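Local coordinates for protein trehalose-6-phosphate phosphatase (Neosartorya fumigata, PDB 5DXL) that belongs to the haloacid dehalogenase (HAD) superfamily, as a fungal phosphatase-type protein with a Rossmann-like core sheet and a second, smaller antiparallel sheet, at residues 67-72 with 86-91; 26-31 with 39-44; 9-14 with 237-242. All coordinates share one frame; numbering follows the deposited sequence. Where two conformers were deposited one is given.

Contact 1: residues 67-72 with 86-91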
ATOM      1  N   GLY A  67      -1.748   5.504   2.926  1.00  9.89           N
ATOM      2  CA  GLY A  67      -1.296   5.947   4.231  1.00 12.08           C
ATOM      3  C   GLY A  67      -2.286   6.875   4.917  1.00 13.98           C
ATOM      4  O   GLY A  67      -2.135   7.193   6.100  1.00 15.49           O
ATOM      5  N   ARG A  68      -3.309   7.299   4.183  1.00 11.67           N
ATOM      6  CA  ARG A  68      -4.275   8.253   4.718  1.00 10.98           C
ATOM      7  C   ARG A  68      -5.072   7.691   5.881  1.00 12.24           C
ATOM      8  O   ARG A  68      -5.278   6.478   5.983  1.00 13.93           O
ATOM      9  CB  ARG A  68      -5.259   8.689   3.626  1.00 11.52           C
ATOM     10  CG  ARG A  68      -4.654   9.511   2.523  1.00 12.48           C
ATOM     11  CD  ARG A  68      -4.549  10.971   2.905  1.00 15.72           C
ATOM     12  NE  ARG A  68      -4.335  11.778   1.718  1.00 17.61           N
ATOM     13  CZ  ARG A  68      -4.582  13.078   1.641  1.00 25.25           C
ATOM     14  NH1 ARG A  68      -5.047  13.733   2.698  1.00 44.52           N
ATOM     15  NH2 ARG A  68      -4.366  13.719   0.499  1.00 23.19           N
ATOM     16  N   ASP A  69      -5.544   8.596   6.737  1.00 12.16           N
ATOM     17  CA  ASP A  69      -6.419   8.239   7.849  1.00 13.82           C
ATOM     18  C   ASP A  69      -7.668   7.498   7.387  1.00 14.15           C
ATOM     19  O   ASP A  69      -8.190   7.749   6.297  1.00 12.45           O
ATOM     20  CB  ASP A  69      -6.887   9.486   8.617  1.00 18.37           C
ATOM     21  CG  ASP A  69      -5.781  10.181   9.369  1.00 27.39           C
ATOM     22  OD1 ASP A  69      -4.654   9.647   9.477  1.00 22.77           O
ATOM     23  OD2 ASP A  69      -6.061  11.288   9.869  1.00 28.64           O
ATOM     24  N   GLN A  70      -8.166   6.620   8.247  1.00 12.95           N
ATOM     25  CA  GLN A  70      -9.454   5.974   8.035  1.00 14.26           C
ATOM     26  C   GLN A  70     -10.539   7.012   7.766  1.00 14.14           C
ATOM     27  O   GLN A  70     -11.341   6.869   6.840  1.00 14.19           O
ATOM     28  CB  GLN A  70      -9.807   5.123   9.259  1.00 17.90           C
ATOM     29  CG  GLN A  70     -11.194   4.521   9.272  1.00 22.09           C
ATOM     30  CD  GLN A  70     -11.511   3.894  10.616  1.00 27.80           C
ATOM     31  OE1 GLN A  70     -10.804   4.122  11.601  1.00 40.71           O
ATOM     32  NE2 GLN A  70     -12.575   3.105  10.668  1.00 35.61           N
ATOM     33  N   ALA A  71     -10.546   8.076   8.558  1.00 15.58           N
ATOM     34  CA  ALA A  71     -11.590   9.087   8.426  1.00 15.83           C
ATOM     35  C   ALA A  71     -11.542   9.798   7.074  1.00 14.87           C
ATOM     36  O   ALA A  71     -12.590  10.190   6.533  1.00 16.50           O
ATOM     37  CB  ALA A  71     -11.489  10.098   9.566  1.00 17.92           C
ATOM     38  N   PHE A  72     -10.345   9.939   6.509  1.00 13.21           N
ATOM     39  CA  PHE A  72     -10.180  10.584   5.214  1.00 13.45           C
ATOM     40  C   PHE A  72     -10.730   9.705   4.100  1.00 15.15           C
ATOM     41  O   PHE A  72     -11.511  10.165   3.257  1.00 13.34           O
ATOM     42  CB  PHE A  72      -8.707  10.905   4.942  1.00 12.66           C
ATOM     43  CG  PHE A  72      -8.467  11.569   3.612  1.00 13.75           C
ATOM     44  CD1 PHE A  72      -8.216  10.811   2.475  1.00 14.58           C
ATOM     45  CD2 PHE A  72      -8.484  12.954   3.501  1.00 19.99           C
ATOM     46  CE1 PHE A  72      -7.997  11.425   1.253  1.00 15.99           C
ATOM     47  CE2 PHE A  72      -8.258  13.573   2.283  1.00 24.29           C
ATOM     48  CZ  PHE A  72      -8.013  12.805   1.156  1.00 21.63           C
ATOM     49  N   SER A  86      -7.949   0.279   2.506  1.00  6.80           N
ATOM     50  CA  SER A  86      -6.888  -0.003   3.474  1.00  7.90           C
ATOM     51  C   SER A  86      -6.287   1.333   3.881  1.00  7.88           C
ATOM     52  O   SER A  86      -5.749   2.050   3.040  1.00  9.29           O
ATOM     53  CB  SER A  86      -5.830  -0.931   2.877  1.00  9.29           C
ATOM     54  OG  SER A  86      -4.695  -1.042   3.738  1.00 10.07           O
ATOM     55  N   ALA A  87      -6.441   1.691   5.152  1.00  8.92           N
ATOM     56  CA  ALA A  87      -6.046   3.016   5.631  1.00  8.81           C
ATOM     57  C   ALA A  87      -4.973   2.926   6.700  1.00 11.71           C
ATOM     58  O   ALA A  87      -4.799   1.873   7.322  1.00 11.53           O
ATOM     59  CB  ALA A  87      -7.264   3.769   6.177  1.00 10.81           C
ATOM     60  N   GLU A  88      -4.261   4.037   6.890  1.00 11.02           N
ATOM     61  CA  GLU A  88      -3.302   4.196   7.985  1.00 12.29           C
ATOM     62  C   GLU A  88      -2.260   3.086   7.965  1.00 13.27           C
ATOM     63  O   GLU A  88      -1.978   2.449   8.974  1.00 14.09           O
ATOM     64  CB  GLU A  88      -4.043   4.258   9.331  1.00 14.76           C
ATOM     65  CG  GLU A  88      -4.960   5.459   9.396  1.00 19.10           C
ATOM     66  CD  GLU A  88      -5.603   5.690  10.757  1.00 21.51           C
ATOM     67  OE1 GLU A  88      -4.937   5.460  11.792  1.00 24.94           O
ATOM     68  OE2 GLU A  88      -6.784   6.107  10.782  1.00 19.83           O
ATOM     69  N   HIS A  89      -1.696   2.861   6.783  1.00 13.27           N
ATOM     70  CA  HIS A  89      -0.608   1.906   6.611  1.00 15.97           C
ATOM     71  C   HIS A  89      -0.980   0.511   7.113  1.00 14.98           C
ATOM     72  O   HIS A  89      -0.271  -0.081   7.932  1.00 16.48           O
ATOM     73  CB  HIS A  89       0.657   2.425   7.312  1.00 17.03           C
ATOM     74  CG  HIS A  89       1.083   3.783   6.840  1.00 16.85           C
ATOM     75  ND1 HIS A  89       0.699   4.949   7.471  1.00 21.00           N
ATOM     76  CD2 HIS A  89       1.830   4.159   5.777  1.00 17.52           C
ATOM     77  CE1 HIS A  89       1.211   5.982   6.827  1.00 17.78           C
ATOM     78  NE2 HIS A  89       1.901   5.531   5.796  1.00 21.36           N
ATOM     79  N   GLY A  90      -2.115   0.006   6.633  1.00 11.92           N
ATOM     80  CA  GLY A  90      -2.530  -1.356   6.908  1.00 14.39           C
ATOM     81  C   GLY A  90      -3.197  -1.570   8.258  1.00 13.36           C
ATOM     82  O   GLY A  90      -3.425  -2.703   8.658  1.00 17.87           O
ATOM     83  N   CYS A  91      -3.505  -0.493   8.968  1.00 10.93           N
ATOM     84  CA  CYS A  91      -4.063  -0.646  10.304  0.59 12.16           C
ATOM     85  C   CYS A  91      -5.586  -0.714  10.326  1.00 11.76           C
ATOM     86  O   CYS A  91      -6.162  -1.237  11.271  1.00 14.01           O
ATOM     87  CB  CYS A  91      -3.583   0.487  11.195  0.59 13.31           C
ATOM     88  SG  CYS A  91      -1.842   0.303  11.604  0.59 16.95           S
TER
HETATM   89  O   HOH W   1      -9.176   8.385  11.128  1.00 18.67           O
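Gly67 and His89 meet backbone to ring: Gly67 CA lies over one imidazole face, 3.7 Å from the His89 centroid and 16° off the ring normal, a CH-pi contact. It joins two loops of a beta-alpha-beta unit in the HAD-type core, one leading from strand 60-65 into helix 70-77, the other leaving strand 84-87. Arg68 O accepts from Glu88 N at 2.8 Å, while the side chain leads away to a salt bridge with Asp28. At the N-cap position, Asp69 packs its CA against Glu88 CG at 3.5 Å. Asp69 OD1 lies 4.3 Å from Glu88 OE2, a proximity of like charges that is probably unfavourable and that the salt bridge of Glu88 OE1 to Arg136 may offset. Gln70 opens the helix, and its N donates to the anti lone pair of Glu88 OE2 at 2.9 Å in a nearly straight bond (172°). Glu88 CG lies beside its own N, anti to the carbonyl carbon (chi1 -63°), and the chain extended beyond it brings OE2 there. Gln70 CA also rests on Ala87 CB. At the next residue, Ala71 N gives its hydrogen to a water that returns a weak bond of 3.3 Å to Glu88 OE2.

Contact 2: residues 26-31 with 39-44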
ATOM      1  N   ASP A  26      -2.357   2.626  -4.842  1.00  7.36           N
ATOM      2  CA  ASP A  26      -2.014   3.669  -3.887  1.00  7.25           C
ATOM      3  C   ASP A  26      -2.872   4.880  -4.265  1.00  8.59           C
ATOM      4  O   ASP A  26      -3.377   4.957  -5.388  1.00  9.32           O
ATOM      5  CB  ASP A  26      -0.505   3.972  -3.934  1.00  7.88           C
ATOM      6  CG  ASP A  26      -0.003   4.784  -2.734  1.00 11.03           C
ATOM      7  OD1 ASP A  26      -0.788   5.170  -1.857  1.00 11.36           O
ATOM      8  OD2 ASP A  26       1.218   5.025  -2.675  1.00 11.99           O
ATOM      9  N   TYR A  27      -3.069   5.809  -3.331  1.00  7.89           N
ATOM     10  CA  TYR A  27      -3.884   6.981  -3.634  1.00  9.73           C
ATOM     11  C   TYR A  27      -2.998   8.200  -3.955  1.00 10.17           C
ATOM     12  O   TYR A  27      -2.863   8.586  -5.116  1.00 10.13           O
ATOM     13  CB  TYR A  27      -4.855   7.296  -2.477  1.00  8.56           C
ATOM     14  CG  TYR A  27      -5.631   8.550  -2.755  1.00 10.38           C
ATOM     15  CD1 TYR A  27      -6.541   8.590  -3.804  1.00 11.59           C
ATOM     16  CD2 TYR A  27      -5.417   9.702  -2.014  1.00 10.56           C
ATOM     17  CE1 TYR A  27      -7.236   9.747  -4.106  1.00 14.46           C
ATOM     18  CE2 TYR A  27      -6.108  10.873  -2.308  1.00 11.14           C
ATOM     19  CZ  TYR A  27      -7.009  10.884  -3.356  1.00 15.85           C
ATOM     20  OH  TYR A  27      -7.701  12.031  -3.656  1.00 20.96           O
ATOM     21  N   ASP A  28      -2.397   8.801  -2.935  1.00  9.97           N
ATOM     22  CA  ASP A  28      -1.555   9.975  -3.167  1.00 10.46           C
ATOM     23  C   ASP A  28      -0.390   9.662  -4.090  1.00  9.56           C
ATOM     24  O   ASP A  28       0.248   8.625  -3.959  1.00 11.47           O
ATOM     25  CB  ASP A  28      -1.026  10.519  -1.838  1.00  9.75           C
ATOM     26  CG  ASP A  28      -2.115  11.150  -1.009  1.00 13.05           C
ATOM     27  OD1 ASP A  28      -2.562  12.260  -1.375  1.00 14.84           O
ATOM     28  OD2 ASP A  28      -2.546  10.537  -0.016  1.00 11.88           O
ATOM     29  N   GLY A  29      -0.121  10.558  -5.035  1.00 10.90           N
ATOM     30  CA  GLY A  29       0.943  10.340  -6.003  1.00 11.60           C
ATOM     31  C   GLY A  29       0.637   9.355  -7.121  1.00 11.96           C
ATOM     32  O   GLY A  29       1.426   9.215  -8.062  1.00 11.34           O
ATOM     33  N   THR A  30      -0.508   8.687  -7.023  1.00 10.22           N
ATOM     34  CA  THR A  30      -0.847   7.608  -7.942  1.00 11.27           C
ATOM     35  C   THR A  30      -2.164   7.920  -8.643  1.00 10.66           C
ATOM     36  O   THR A  30      -2.196   8.031  -9.865  1.00 11.79           O
ATOM     37  CB  THR A  30      -0.925   6.254  -7.193  1.00  9.38           C
ATOM     38  OG1 THR A  30       0.348   5.957  -6.615  1.00 11.08           O
ATOM     39  CG2 THR A  30      -1.291   5.122  -8.162  1.00  9.71           C
ATOM     40  N   LEU A  31      -3.237   8.112  -7.877  1.00 10.42           N
ATOM     41  CA  LEU A  31      -4.523   8.510  -8.440  1.00 10.66           C
ATOM     42  C   LEU A  31      -4.659  10.028  -8.499  1.00 10.51           C
ATOM     43  O   LEU A  31      -5.514  10.553  -9.210  1.00 13.33           O
ATOM     44  CB  LEU A  31      -5.680   7.918  -7.624  1.00 10.81           C
ATOM     45  CG  LEU A  31      -5.815   6.398  -7.710  1.00 10.42           C
ATOM     46  CD1 LEU A  31      -6.763   5.847  -6.633  1.00 11.73           C
ATOM     47  CD2 LEU A  31      -6.311   6.041  -9.110  1.00 13.91           C
ATOM     48  N   GLN A  39      -5.308  18.325   1.912  1.00 33.81           N
ATOM     49  CA  GLN A  39      -6.664  18.667   1.504  1.00 32.92           C
ATOM     50  C   GLN A  39      -6.771  19.001   0.014  1.00 34.86           C
ATOM     51  O   GLN A  39      -7.824  18.808  -0.603  1.00 32.24           O
ATOM     52  CB  GLN A  39      -7.171  19.837   2.334  1.00 25.90           C
ATOM     53  CG  GLN A  39      -7.491  19.457   3.762  1.00 40.49           C
ATOM     54  CD  GLN A  39      -8.726  18.580   3.855  1.00 41.21           C
ATOM     55  OE1 GLN A  39      -8.633  17.348   3.909  1.00 39.79           O
ATOM     56  NE2 GLN A  39      -9.897  19.213   3.866  1.00 28.81           N
ATOM     57  N   ALA A  40      -5.683  19.511  -0.558  1.00 29.73           N
ATOM     58  CA  ALA A  40      -5.624  19.782  -1.993  1.00 33.86           C
ATOM     59  C   ALA A  40      -5.626  18.476  -2.788  1.00 32.34           C
ATOM     60  O   ALA A  40      -5.780  18.482  -4.012  1.00 35.31           O
ATOM     61  CB  ALA A  40      -4.387  20.613  -2.335  1.00 28.98           C
ATOM     62  N   ALA A  41      -5.446  17.359  -2.087  1.00 27.73           N
ATOM     63  CA  ALA A  41      -5.462  16.052  -2.734  1.00 26.21           C
ATOM     64  C   ALA A  41      -6.739  15.300  -2.397  1.00 29.46           C
ATOM     65  O   ALA A  41      -6.792  14.083  -2.525  1.00 21.89           O
ATOM     66  CB  ALA A  41      -4.238  15.226  -2.334  1.00 26.19           C
ATOM     67  N   ILE A  42      -7.748  16.033  -1.929  1.00 26.45           N
ATOM     68  CA  ILE A  42      -9.117  15.528  -1.890  1.00 24.83           C
ATOM     69  C   ILE A  42      -9.484  15.164  -3.312  1.00 19.30           C
ATOM     70  O   ILE A  42      -9.244  15.959  -4.230  1.00 23.02           O
ATOM     71  CB  ILE A  42     -10.084  16.577  -1.308  1.00 25.32           C
ATOM     72  CG1 ILE A  42     -10.020  16.552   0.217  1.00 26.90           C
ATOM     73  CG2 ILE A  42     -11.503  16.341  -1.787  1.00 26.32           C
ATOM     74  CD1 ILE A  42     -10.598  17.780   0.868  1.00 33.35           C
ATOM     75  N   PRO A  43     -10.018  13.948  -3.520  1.00 19.37           N
ATOM     76  CA  PRO A  43     -10.223  13.460  -4.878  1.00 21.98           C
ATOM     77  C   PRO A  43     -11.125  14.386  -5.656  1.00 26.14           C
ATOM     78  O   PRO A  43     -12.201  14.764  -5.177  1.00 25.41           O
ATOM     79  CB  PRO A  43     -10.879  12.085  -4.674  1.00 20.93           C
ATOM     80  CG  PRO A  43     -11.486  12.155  -3.308  1.00 21.96           C
ATOM     81  CD  PRO A  43     -10.507  12.984  -2.518  1.00 19.73           C
ATOM     82  N   SER A  44     -10.661  14.772  -6.835  1.00 22.14           N
ATOM     83  CA  SER A  44     -11.483  15.500  -7.777  1.00 23.78           C
ATOM     84  C   SER A  44     -12.718  14.687  -8.112  1.00 23.18           C
ATOM     85  O   SER A  44     -12.750  13.464  -7.901  1.00 22.41           O
ATOM     86  CB  SER A  44     -10.703  15.800  -9.051  1.00 23.69           C
ATOM     87  OG  SER A  44     -10.637  14.642  -9.865  1.00 21.63           O
TER
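Ala41 meets Tyr27 through its carbonyl and Asp28 through its methyl group. The carbonyl O accepts a short hydrogen bond from Tyr27 OH at 2.5 Å, with a C=O...O angle of 151° and the donor tilted 26° from the carbonyl plane. Seen from the ring, Ala41 O lies at the edge and in plane. Tyr27 CG stands anti to the backbone N (chi1 177°), which sets CG on the side of the second segment. Ala41 CB approaches Asp28 OD1 to 3.5 Å; the carboxylate of Asp28 pairs chiefly with Arg68.

Ile42 points away, onto Phe72 and Trp76 of helix 70-77, but its N bonds to Gln39 O at 3.1 Å, closing the turn through Ala40 and Ala41. Pro43 then brings its ring against the phenol oxygen: Tyr27 OH is 3.2 Å from Pro43 CD and 3.3 Å from Pro43 CB. Pro43 N is close to the same oxygen but has no hydrogen to share, which leaves van der Waals contact there, and the two side chains cross at about a right angle. Ser44 ends the loop as N-cap of helix 45-56, its OG accepting from Val47 N.

At the other end of the tyrosine, Tyr27 O accepts from both Thr30 N (3.0 Å) and Leu31 N (2.8 Å), a double grip that turns the chain sharply. Tyr27 N donates to Asp26 OD1, which also has a salt bridge to Lys190. The sequence Asp26-Tyr27-Asp28-Gly29-Thr30, directly after strand 21-25, matches the DxDxT signature of the first HAD motif, here braced through its second residue by the loop that leads into helix 45-56.

Contact 3: residues 9-14 with 237-242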
ATOM      1  N   ALA A   9      -2.925  -1.473 -24.999  1.00 17.05           N
ATOM      2  CA  ALA A   9      -3.619  -2.471 -25.809  1.00 19.74           C
ATOM      3  C   ALA A   9      -3.579  -3.850 -25.147  1.00 18.52           C
ATOM      4  O   ALA A   9      -4.601  -4.542 -25.084  1.00 19.95           O
ATOM      5  CB  ALA A   9      -3.021  -2.534 -27.213  1.00 23.00           C
ATOM      6  N   LYS A  10      -2.411  -4.253 -24.650  1.00 16.06           N
ATOM      7  CA  LYS A  10      -2.280  -5.523 -23.940  1.00 16.14           C
ATOM      8  C   LYS A  10      -3.137  -5.540 -22.679  1.00 18.00           C
ATOM      9  O   LYS A  10      -3.751  -6.553 -22.344  1.00 17.43           O
ATOM     10  CB  LYS A  10      -0.829  -5.802 -23.560  1.00 19.99           C
ATOM     11  CG  LYS A  10       0.030  -6.294 -24.708  1.00 26.49           C
ATOM     12  CD  LYS A  10       1.403  -6.706 -24.198  1.00 28.77           C
ATOM     13  CE  LYS A  10       2.276  -7.249 -25.325  1.00 37.03           C
ATOM     14  NZ  LYS A  10       3.682  -7.453 -24.863  1.00 36.21           N
ATOM     15  N   LEU A  11      -3.149  -4.416 -21.971  1.00 13.23           N
ATOM     16  CA  LEU A  11      -3.934  -4.294 -20.750  1.00 13.02           C
ATOM     17  C   LEU A  11      -5.417  -4.496 -21.030  1.00 11.94           C
ATOM     18  O   LEU A  11      -6.092  -5.266 -20.339  1.00 13.44           O
ATOM     19  CB  LEU A  11      -3.710  -2.921 -20.111  1.00 16.35           C
ATOM     20  CG  LEU A  11      -4.357  -2.714 -18.739  1.00 13.14           C
ATOM     21  CD1 LEU A  11      -3.548  -3.416 -17.655  1.00 13.05           C
ATOM     22  CD2 LEU A  11      -4.523  -1.236 -18.436  1.00 12.11           C
ATOM     23  N   LEU A  12      -5.914  -3.782 -22.033  1.00 14.42           N
ATOM     24  CA  LEU A  12      -7.331  -3.826 -22.368  1.00 17.47           C
ATOM     25  C   LEU A  12      -7.729  -5.233 -22.818  1.00 17.04           C
ATOM     26  O   LEU A  12      -8.788  -5.741 -22.445  1.00 15.60           O
ATOM     27  CB  LEU A  12      -7.649  -2.802 -23.455  1.00 16.24           C
ATOM     28  CG  LEU A  12      -9.106  -2.766 -23.904  1.00 17.88           C
ATOM     29  CD1 LEU A  12      -9.996  -2.405 -22.724  1.00 20.06           C
ATOM     30  CD2 LEU A  12      -9.284  -1.794 -25.063  1.00 25.07           C
ATOM     31  N   LYS A  13      -6.867  -5.871 -23.603  1.00 18.15           N
ATOM     32  CA  LYS A  13      -7.148  -7.218 -24.084  1.00 19.87           C
ATOM     33  C   LYS A  13      -7.298  -8.214 -22.929  1.00 20.48           C
ATOM     34  O   LYS A  13      -8.239  -9.013 -22.905  1.00 21.55           O
ATOM     35  CB  LYS A  13      -6.051  -7.682 -25.045  1.00 23.52           C
ATOM     36  CG  LYS A  13      -6.338  -9.022 -25.706  1.00 25.46           C
ATOM     37  CD  LYS A  13      -5.167  -9.482 -26.571  1.00 30.72           C
ATOM     38  CE  LYS A  13      -5.478 -10.818 -27.229  1.00 38.49           C
ATOM     39  NZ  LYS A  13      -4.289 -11.408 -27.895  1.00 41.17           N
ATOM     40  N   GLN A  14      -6.396  -8.164 -21.956  1.00 15.74           N
ATOM     41  CA  GLN A  14      -6.496  -9.099 -20.845  1.00 15.29           C
ATOM     42  C   GLN A  14      -7.669  -8.738 -19.923  1.00 16.40           C
ATOM     43  O   GLN A  14      -8.302  -9.619 -19.355  1.00 17.06           O
ATOM     44  CB  GLN A  14      -5.183  -9.159 -20.060  1.00 16.81           C
ATOM     45  CG  GLN A  14      -5.124 -10.274 -19.029  1.00 16.50           C
ATOM     46  CD  GLN A  14      -5.383 -11.663 -19.629  1.00 21.89           C
ATOM     47  OE1 GLN A  14      -5.141 -11.899 -20.817  1.00 25.45           O
ATOM     48  NE2 GLN A  14      -5.871 -12.581 -18.802  1.00 18.94           N
ATOM     49  N   HIS A 237      -0.989 -12.111 -16.818  1.00 17.08           N
ATOM     50  CA  HIS A 237      -2.215 -11.777 -16.085  1.00 17.91           C
ATOM     51  C   HIS A 237      -1.987 -10.625 -15.104  1.00 16.49           C
ATOM     52  O   HIS A 237      -2.943 -10.074 -14.553  1.00 16.46           O
ATOM     53  CB  HIS A 237      -2.738 -12.985 -15.299  1.00 17.86           C
ATOM     54  CG  HIS A 237      -3.252 -14.102 -16.154  1.00 22.40           C
ATOM     55  ND1 HIS A 237      -3.179 -14.088 -17.529  1.00 25.79           N
ATOM     56  CD2 HIS A 237      -3.868 -15.260 -15.821  1.00 23.49           C
ATOM     57  CE1 HIS A 237      -3.721 -15.193 -18.009  1.00 23.06           C
ATOM     58  NE2 HIS A 237      -4.144 -15.923 -16.993  1.00 25.26           N
ATOM     59  N   VAL A 238      -0.726 -10.282 -14.874  1.00 15.11           N
ATOM     60  CA  VAL A 238      -0.365  -9.326 -13.827  1.00 12.66           C
ATOM     61  C   VAL A 238       0.333  -8.109 -14.407  1.00 12.82           C
ATOM     62  O   VAL A 238       1.299  -8.240 -15.155  1.00 13.13           O
ATOM     63  CB  VAL A 238       0.555  -9.966 -12.769  1.00 15.35           C
ATOM     64  CG1 VAL A 238       0.998  -8.935 -11.737  1.00 14.36           C
ATOM     65  CG2 VAL A 238      -0.142 -11.132 -12.096  1.00 17.72           C
ATOM     66  N   PHE A 239      -0.165  -6.925 -14.058  1.00 10.60           N
ATOM     67  CA  PHE A 239       0.413  -5.668 -14.496  1.00  8.90           C
ATOM     68  C   PHE A 239       0.780  -4.843 -13.272  1.00  8.34           C
ATOM     69  O   PHE A 239      -0.068  -4.123 -12.715  1.00  9.73           O
ATOM     70  CB  PHE A 239      -0.563  -4.895 -15.398  1.00 11.18           C
ATOM     71  CG  PHE A 239      -1.003  -5.666 -16.612  1.00 12.04           C
ATOM     72  CD1 PHE A 239      -2.049  -6.573 -16.530  1.00 12.20           C
ATOM     73  CD2 PHE A 239      -0.383  -5.469 -17.833  1.00 13.21           C
ATOM     74  CE1 PHE A 239      -2.459  -7.286 -17.646  1.00 15.92           C
ATOM     75  CE2 PHE A 239      -0.793  -6.173 -18.957  1.00 14.12           C
ATOM     76  CZ  PHE A 239      -1.833  -7.086 -18.856  1.00 15.26           C
ATOM     77  N   SER A 240       2.036  -4.963 -12.858  1.00  9.27           N
ATOM     78  CA  SER A 240       2.606  -4.124 -11.807  1.00  8.44           C
ATOM     79  C   SER A 240       3.180  -2.884 -12.469  1.00  9.26           C
ATOM     80  O   SER A 240       4.062  -2.975 -13.331  1.00  9.64           O
ATOM     81  CB  SER A 240       3.689  -4.859 -11.019  1.00  9.57           C
ATOM     82  OG  SER A 240       3.127  -5.885 -10.204  1.00 12.96           O
ATOM     83  N   VAL A 241       2.657  -1.731 -12.074  1.00  9.16           N
ATOM     84  CA  VAL A 241       2.939  -0.489 -12.775  1.00  9.85           C
ATOM     85  C   VAL A 241       3.340   0.596 -11.795  1.00 10.89           C
ATOM     86  O   VAL A 241       2.564   0.954 -10.918  1.00  9.04           O
ATOM     87  CB  VAL A 241       1.704  -0.003 -13.565  1.00  8.56           C
ATOM     88  CG1 VAL A 241       2.065   1.197 -14.443  1.00  8.62           C
ATOM     89  CG2 VAL A 241       1.093  -1.120 -14.410  1.00 10.14           C
ATOM     90  N   THR A 242       4.554   1.118 -11.931  1.00  9.49           N
ATOM     91  CA  THR A 242       4.956   2.258 -11.113  1.00  8.39           C
ATOM     92  C   THR A 242       4.557   3.559 -11.793  1.00  9.42           C
ATOM     93  O   THR A 242       4.434   3.623 -13.015  1.00 10.81           O
ATOM     94  CB  THR A 242       6.479   2.267 -10.833  1.00  9.46           C
ATOM     95  OG1 THR A 242       6.766   3.235  -9.816  1.00 10.66           O
ATOM     96  CG2 THR A 242       7.295   2.595 -12.104  1.00 10.35           C
TER
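Leu11 CD1 is set over one face of the Phe239 ring, 3.5 Å above its plane and displaced toward the rim on the CG side, with CG itself 3.6 Å from CD1. This is a CH-pi contact. About the Leu11 CB-CG bond, CD1 turns back beside CA (chi2 77°), which lays that methyl on the aromatic face. The ring's far end reaches the helix backbone: Phe239 CZ is 4.0 Å from Leu11 CA and equally far from Lys10 O, the latter approached obliquely. That carbonyl already accepts the helical bond from Gln14 N. One turn along the helix, Gln14 CB comes to the ring edge, near its plane, 4.1 Å from Phe239 CE1, so that face and edge are met by two side chains one turn apart.

The frame for this is an alpha/beta layer: helix 8-17 lies against strand 238-243 of the Rossmann-like sheet, the short axes 10.2 Å apart at closest and running at 139° in their N-to-C directions. Helix 259-270 also packs on Leu11, and Phe239 bonds through its backbone to Val212 and Cys214 of the neighbouring strand 211-216.

Beyond CB, Gln14 bends, with CD beside CA (chi2 56°), and its side chain crosses that of His237 obliquely, although the amide and imidazole planes are nearly parallel. Gln14 NE2 stands 3.3 Å from His237 ND1, yet the angle is too poor for a hydrogen bond; the same nitrogen donates instead to Glu210 O, just before strand 211-216. His237 CE1 adds a van der Waals approach of 3.5 Å to Gln14 NE2.

Contacts 1 and 2 are neighbours, with centres 13 Å apart, and they touch: Arg68 NE bridges to Asp28 OD2 at 2.8 Å, and Phe72 packs on Tyr27. The loops after strands 21-25 and 60-65 are thus tied together at one end of the core sheet, the end that carries the first HAD motif. Contact 3 is more remote, its centre about 27 Å from contact 1 and 22 Å from contact 2, and it touches neither. It joins the N-terminal helix 8-17 to strand 238-243, late in the chain, so contacts 2 and 1, in that order, fall between its two segments. Contacts 1 and 3 reach the same mixed sheet, on strands 84-87 and 238-243, with three strands between them.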